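Local coordinates for tryptophan synthase alpha chain (Chlamydia trachomatis, PDB 6V82), which probably carries out the aldol cleavage of indoleglycerol phosphate to indole and glyceraldehyde 3-phosphate, as the alpha subunit of tryptophan synthase, at residues N118-I123 with V144-I149; G170-I175 with F198-V203. One frame throughout, in Å; residues are numbered along the deposited sequence.

Contact 1 (N118-I123 with V144-I149); sequences NGVCVI and VGLDPI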
loop_
_atom_site.group_PDB
_atom_site.type_symbol
_atom_site.label_atom_id
_atom_site.label_comp_id
_atom_site.label_asym_id
_atom_site.label_seq_id
_atom_site.Cartn_x
_atom_site.Cartn_y
_atom_site.Cartn_z
ATOM N N ASN A 118 -38.257 34.072 -25.025
ATOM C CA ASN A 118 -38.641 35.302 -24.343
ATOM C C ASN A 118 -37.899 35.542 -23.045
ATOM O O ASN A 118 -37.709 36.696 -22.659
ATOM C CB ASN A 118 -40.143 35.299 -24.040
ATOM C CG ASN A 118 -40.971 34.976 -25.264
ATOM O OD1 ASN A 118 -41.585 33.910 -25.337
ATOM N ND2 ASN A 118 -40.967 35.881 -26.253
ATOM N N GLY A 119 -37.504 34.494 -22.347
ATOM C CA GLY A 119 -36.765 34.650 -21.114
ATOM C C GLY A 119 -35.656 33.633 -21.067
ATOM O O GLY A 119 -35.720 32.582 -21.712
ATOM N N VAL A 120 -34.627 33.959 -20.296
ATOM C CA VAL A 120 -33.493 33.072 -20.093
ATOM C C VAL A 120 -33.275 32.927 -18.599
ATOM O O VAL A 120 -33.176 33.925 -17.876
ATOM C CB VAL A 120 -32.222 33.583 -20.799
ATOM C CG1 VAL A 120 -31.029 32.741 -20.400
ATOM C CG2 VAL A 120 -32.415 33.540 -22.329
ATOM N N CYS A 121 -33.245 31.689 -18.136
ATOM C CA CYS A 121 -32.971 31.362 -16.741
ATOM C C CYS A 121 -31.643 30.611 -16.683
ATOM O O CYS A 121 -31.514 29.515 -17.246
ATOM C CB CYS A 121 -34.104 30.523 -16.153
ATOM S SG CYS A 121 -33.884 30.109 -14.408
ATOM N N VAL A 122 -30.643 31.211 -16.048
ATOM C CA VAL A 122 -29.326 30.598 -15.948
ATOM C C VAL A 122 -29.136 30.169 -14.498
ATOM O O VAL A 122 -28.960 31.015 -13.605
ATOM C CB VAL A 122 -28.214 31.536 -16.424
ATOM C CG1 VAL A 122 -26.909 30.766 -16.521
ATOM C CG2 VAL A 122 -28.567 32.084 -17.776
ATOM N N ILE A 123 -29.162 28.846 -14.275
ATOM C CA ILE A 123 -29.333 28.305 -12.924
ATOM C C ILE A 123 -28.062 28.455 -12.093
ATOM O O ILE A 123 -28.133 28.539 -10.861
ATOM C CB ILE A 123 -29.803 26.837 -12.985
ATOM C CG1 ILE A 123 -30.260 26.357 -11.604
ATOM C CG2 ILE A 123 -28.708 25.934 -13.511
ATOM C CD1 ILE A 123 -31.542 27.006 -11.119
ATOM N N VAL A 144 -30.613 42.715 -25.822
ATOM C CA VAL A 144 -31.316 42.121 -26.949
ATOM C C VAL A 144 -32.798 41.908 -26.675
ATOM O O VAL A 144 -33.507 41.403 -27.553
ATOM C CB VAL A 144 -30.658 40.793 -27.377
ATOM C CG1 VAL A 144 -29.151 40.972 -27.525
ATOM C CG2 VAL A 144 -30.979 39.701 -26.390
ATOM N N GLY A 145 -33.293 42.278 -25.494
ATOM C CA GLY A 145 -34.711 42.176 -25.200
ATOM C C GLY A 145 -35.176 40.861 -24.607
ATOM O O GLY A 145 -36.387 40.598 -24.599
ATOM N N LEU A 146 -34.265 40.022 -24.127
ATOM C CA LEU A 146 -34.644 38.816 -23.415
ATOM C C LEU A 146 -34.792 39.132 -21.935
ATOM O O LEU A 146 -34.063 39.963 -21.385
ATOM C CB LEU A 146 -33.605 37.713 -23.617
ATOM C CG LEU A 146 -33.407 37.204 -25.040
ATOM C CD1 LEU A 146 -32.112 36.412 -25.145
ATOM C CD2 LEU A 146 -34.587 36.353 -25.463
ATOM N N ASP A 147 -35.752 38.469 -21.291
ATOM C CA ASP A 147 -35.983 38.663 -19.864
ATOM C C ASP A 147 -35.091 37.730 -19.058
ATOM O O ASP A 147 -35.232 36.504 -19.179
ATOM C CB ASP A 147 -37.435 38.401 -19.508
ATOM C CG ASP A 147 -38.358 39.486 -20.002
ATOM O OD1 ASP A 147 -37.851 40.572 -20.356
ATOM O OD2 ASP A 147 -39.586 39.251 -20.029
ATOM N N PRO A 148 -34.184 38.247 -18.230
ATOM C CA PRO A 148 -33.435 37.374 -17.315
ATOM C C PRO A 148 -34.335 36.906 -16.177
ATOM O O PRO A 148 -34.895 37.718 -15.434
ATOM C CB PRO A 148 -32.299 38.273 -16.812
ATOM C CG PRO A 148 -32.356 39.526 -17.650
ATOM C CD PRO A 148 -33.765 39.652 -18.117
ATOM N N ILE A 149 -34.479 35.588 -16.048
ATOM C CA ILE A 149 -35.358 34.975 -15.058
ATOM C C ILE A 149 -34.493 34.528 -13.888
ATOM O O ILE A 149 -33.740 33.553 -13.996
ATOM C CB ILE A 149 -36.137 33.795 -15.648
ATOM C CG1 ILE A 149 -36.782 34.182 -16.970
ATOM C CG2 ILE A 149 -37.217 33.360 -14.694
ATOM C CD1 ILE A 149 -37.810 35.292 -16.838
HETATM O O HOH W 1 -30.938 33.575 -14.636
#
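Gly119 and Val120 pair in parallel with Asp147 and Pro148, the backbones linked by three hydrogen bonds: Asp147 N to Asn118 O at 3.0 Å, Val120 N to Asp147 O at 2.8 Å, and Ile149 N to Val120 O at 2.8 Å. These are neighbouring strands of the TIM barrel, joined through helix 136-144 in a beta-alpha-beta crossover; the helix ends in a Schellman motif, with Gly145 at positive phi before the chain turns into strand 147-153. Pro148 has no N-H to give, and the three bonds of this pairing use the N atoms of Asp147, Val120 and Ile149; its CA makes a CA-H...O contact with Val120 O.

Val120 and Leu146 carry the packing on the side of helix 136-144, where both also touch Leu141. Val120 CG2, anti to the carbonyl carbon, meets Leu146 CD1 at 4.0 Å, the two side chains crossing obliquely. On the other face, Ile149 lies next to Cys121, CB to CB at 3.9 Å, and its CG1 reaches back to 4.2 Å from Gly119 CA. The Asn118 side chain points away from 144-149, its OD1 accepting from Leu92 N on strand 92-96. Beyond the last direct bond a water takes over the ladder: it accepts from Val122 N at 2.8 Å and donates to Ile149 O at 2.9 Å.

Contact 2 (G170-I175 with F198-V203); sequences GFLYYI and FDLPIV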
loop_
_atom_site.group_PDB
_atom_site.type_symbol
_atom_site.label_atom_id
_atom_site.label_comp_id
_atom_site.label_asym_id
_atom_site.label_seq_id
_atom_site.Cartn_x
_atom_site.Cartn_y
_atom_site.Cartn_z
ATOM N N GLY A 170 -39.799 39.977 -16.262
ATOM C CA GLY A 170 -40.785 38.928 -16.448
ATOM C C GLY A 170 -41.414 38.416 -15.163
ATOM O O GLY A 170 -42.533 38.809 -14.814
ATOM N N PHE A 171 -40.714 37.516 -14.470
ATOM C CA PHE A 171 -41.155 37.014 -13.175
ATOM C C PHE A 171 -39.934 36.472 -12.451
ATOM O O PHE A 171 -38.881 36.245 -13.054
ATOM C CB PHE A 171 -42.232 35.938 -13.317
ATOM C CG PHE A 171 -41.724 34.660 -13.920
ATOM C CD1 PHE A 171 -41.382 33.586 -13.117
ATOM C CD2 PHE A 171 -41.572 34.540 -15.295
ATOM C CE1 PHE A 171 -40.904 32.406 -13.669
ATOM C CE2 PHE A 171 -41.094 33.363 -15.856
ATOM C CZ PHE A 171 -40.761 32.294 -15.037
ATOM N N LEU A 172 -40.089 36.272 -11.146
ATOM C CA LEU A 172 -39.037 35.752 -10.282
ATOM C C LEU A 172 -39.426 34.377 -9.776
ATOM O O LEU A 172 -40.554 34.174 -9.313
ATOM C CB LEU A 172 -38.788 36.664 -9.087
ATOM C CG LEU A 172 -37.758 37.759 -9.286
ATOM C CD1 LEU A 172 -37.781 38.669 -8.073
ATOM C CD2 LEU A 172 -36.384 37.147 -9.479
ATOM N N TYR A 173 -38.495 33.443 -9.859
ATOM C CA TYR A 173 -38.653 32.189 -9.156
ATOM C C TYR A 173 -38.265 32.370 -7.696
ATOM O O TYR A 173 -37.338 33.113 -7.363
ATOM C CB TYR A 173 -37.793 31.108 -9.784
ATOM C CG TYR A 173 -38.376 30.450 -11.002
ATOM C CD1 TYR A 173 -39.607 29.821 -10.948
ATOM C CD2 TYR A 173 -37.665 30.404 -12.194
ATOM C CE1 TYR A 173 -40.130 29.193 -12.055
ATOM C CE2 TYR A 173 -38.173 29.773 -13.303
ATOM C CZ TYR A 173 -39.410 29.169 -13.228
ATOM O OH TYR A 173 -39.933 28.540 -14.335
ATOM N N TYR A 174 -38.984 31.671 -6.825
ATOM C CA TYR A 174 -38.776 31.738 -5.389
ATOM C C TYR A 174 -38.627 30.324 -4.853
ATOM O O TYR A 174 -39.437 29.452 -5.180
ATOM C CB TYR A 174 -39.943 32.453 -4.713
ATOM C CG TYR A 174 -39.675 32.786 -3.284
ATOM C CD1 TYR A 174 -40.005 31.891 -2.277
ATOM C CD2 TYR A 174 -39.075 33.987 -2.933
ATOM C CE1 TYR A 174 -39.756 32.178 -0.960
ATOM C CE2 TYR A 174 -38.819 34.291 -1.607
ATOM C CZ TYR A 174 -39.165 33.376 -0.621
ATOM O OH TYR A 174 -38.921 33.644 0.710
ATOM N N ILE A 175 -37.588 30.092 -4.053
ATOM C CA ILE A 175 -37.355 28.785 -3.437
ATOM C C ILE A 175 -37.552 28.908 -1.933
ATOM O O ILE A 175 -36.598 29.244 -1.219
ATOM C CB ILE A 175 -35.947 28.249 -3.730
ATOM C CG1 ILE A 175 -35.481 28.654 -5.123
ATOM C CG2 ILE A 175 -35.927 26.742 -3.581
ATOM C CD1 ILE A 175 -34.035 28.322 -5.377
ATOM N N PHE A 198 -40.449 43.617 -5.475
ATOM C CA PHE A 198 -39.988 43.588 -6.857
ATOM C C PHE A 198 -41.024 44.046 -7.872
ATOM O O PHE A 198 -40.643 44.383 -8.999
ATOM C CB PHE A 198 -39.529 42.178 -7.240
ATOM C CG PHE A 198 -38.250 41.778 -6.591
ATOM C CD1 PHE A 198 -37.037 42.166 -7.133
ATOM C CD2 PHE A 198 -38.252 41.027 -5.428
ATOM C CE1 PHE A 198 -35.845 41.809 -6.530
ATOM C CE2 PHE A 198 -37.067 40.666 -4.819
ATOM C CZ PHE A 198 -35.859 41.060 -5.369
ATOM N N ASP A 199 -42.307 44.074 -7.508
ATOM C CA ASP A 199 -43.397 44.329 -8.455
ATOM C C ASP A 199 -43.215 43.503 -9.733
ATOM O O ASP A 199 -43.151 44.020 -10.853
ATOM C CB ASP A 199 -43.523 45.821 -8.765
ATOM C CG ASP A 199 -44.865 46.173 -9.383
ATOM O OD1 ASP A 199 -45.910 45.927 -8.738
ATOM O OD2 ASP A 199 -44.875 46.694 -10.517
ATOM N N LEU A 200 -43.085 42.198 -9.537
ATOM C CA LEU A 200 -43.041 41.175 -10.567
ATOM C C LEU A 200 -43.785 39.974 -10.005
ATOM O O LEU A 200 -43.860 39.815 -8.781
ATOM C CB LEU A 200 -41.599 40.768 -10.927
ATOM C CG LEU A 200 -40.660 41.705 -11.699
ATOM C CD1 LEU A 200 -39.259 41.098 -11.784
ATOM C CD2 LEU A 200 -41.194 42.009 -13.100
ATOM N N PRO A 201 -44.353 39.124 -10.861
ATOM C CA PRO A 201 -44.942 37.880 -10.349
ATOM C C PRO A 201 -43.865 37.002 -9.720
ATOM O O PRO A 201 -42.732 36.932 -10.205
ATOM C CB PRO A 201 -45.553 37.228 -11.596
ATOM C CG PRO A 201 -45.593 38.309 -12.634
ATOM C CD PRO A 201 -44.463 39.228 -12.322
ATOM N N ILE A 202 -44.221 36.352 -8.613
ATOM C CA ILE A 202 -43.314 35.473 -7.885
ATOM C C ILE A 202 -43.865 34.061 -7.997
ATOM O O ILE A 202 -45.011 33.802 -7.605
ATOM C CB ILE A 202 -43.171 35.889 -6.415
ATOM C CG1 ILE A 202 -42.921 37.389 -6.309
ATOM C CG2 ILE A 202 -42.032 35.143 -5.772
ATOM C CD1 ILE A 202 -41.689 37.844 -7.026
ATOM N N VAL A 203 -43.059 33.151 -8.535
ATOM C CA VAL A 203 -43.486 31.779 -8.779
ATOM C C VAL A 203 -42.697 30.846 -7.873
ATOM O O VAL A 203 -41.459 30.869 -7.873
ATOM C CB VAL A 203 -43.313 31.387 -10.257
ATOM C CG1 VAL A 203 -43.663 29.914 -10.462
ATOM C CG2 VAL A 203 -44.174 32.279 -11.128
#
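Leu172 is gripped through both its backbone polar atoms: its N donates to Pro201 O at 2.9 Å, and its O accepts from Val203 N at 2.8 Å. A third bond, Tyr174 N to Val203 O at 2.8 Å, is more bent, with 149° at the hydrogen. Together they join strands 172-175 and 202-205 as parallel neighbours in the TIM barrel.

On the helix side, Leu172 CD1 stands over the centre of the Phe198 ring, 3.5 Å from its centroid, in a CH-pi contact. Ile202 fills in beside it: CD1 against Leu172 CB, and CG2 at 3.6 Å from Tyr174 CB. Helix 187-198 backs this layer through Phe191 and Val194.

Phe171, Tyr173 and Val203 make the opposite face. The two branches of Val203 divide the aromatic rings between them: CG1, anti to the backbone N (chi1 176°), meets Tyr173 CE1 at 3.9 Å, and CG2, anti to the carbonyl carbon, meets Phe171 CD1 at 3.7 Å. Phe171 CE1 in turn lies over the centre of the Tyr173 ring, an edge-on approach to its face, and Ile15 of strand 13-19 touches all three side chains. The Tyr173 hydroxyl is hydrogen-bonded to OE2 of Glu44, a predicted proton acceptor. Apolar packing against Phe171 and Val203 thus probably helps to hold the phenol whose hydroxyl bonds Glu44.

Contact 1 and contact 2 are alternate strand pairings of one barrel, their centres 13 Å apart, with the pairing of strands 147-153 and 172-175 between them. They meet at Ile149, whose CG2 packs 3.7 Å from Phe171 O and 3.9 Å from Tyr173 CD2, while Asp147 OD2 lies 3.8 Å from Gly170 CA. Both lie near Glu44, a predicted proton acceptor: the side chain of Cys121 in contact 1 is about 5 Å from that of Glu44, whereas the Tyr173 side chain in contact 2, about 3 Å from it, bonds it directly. The other predicted proton acceptor, Asp55, is more distant, its side chain about 9 Å from that of Cys121 and about 10 Å from that of Tyr173.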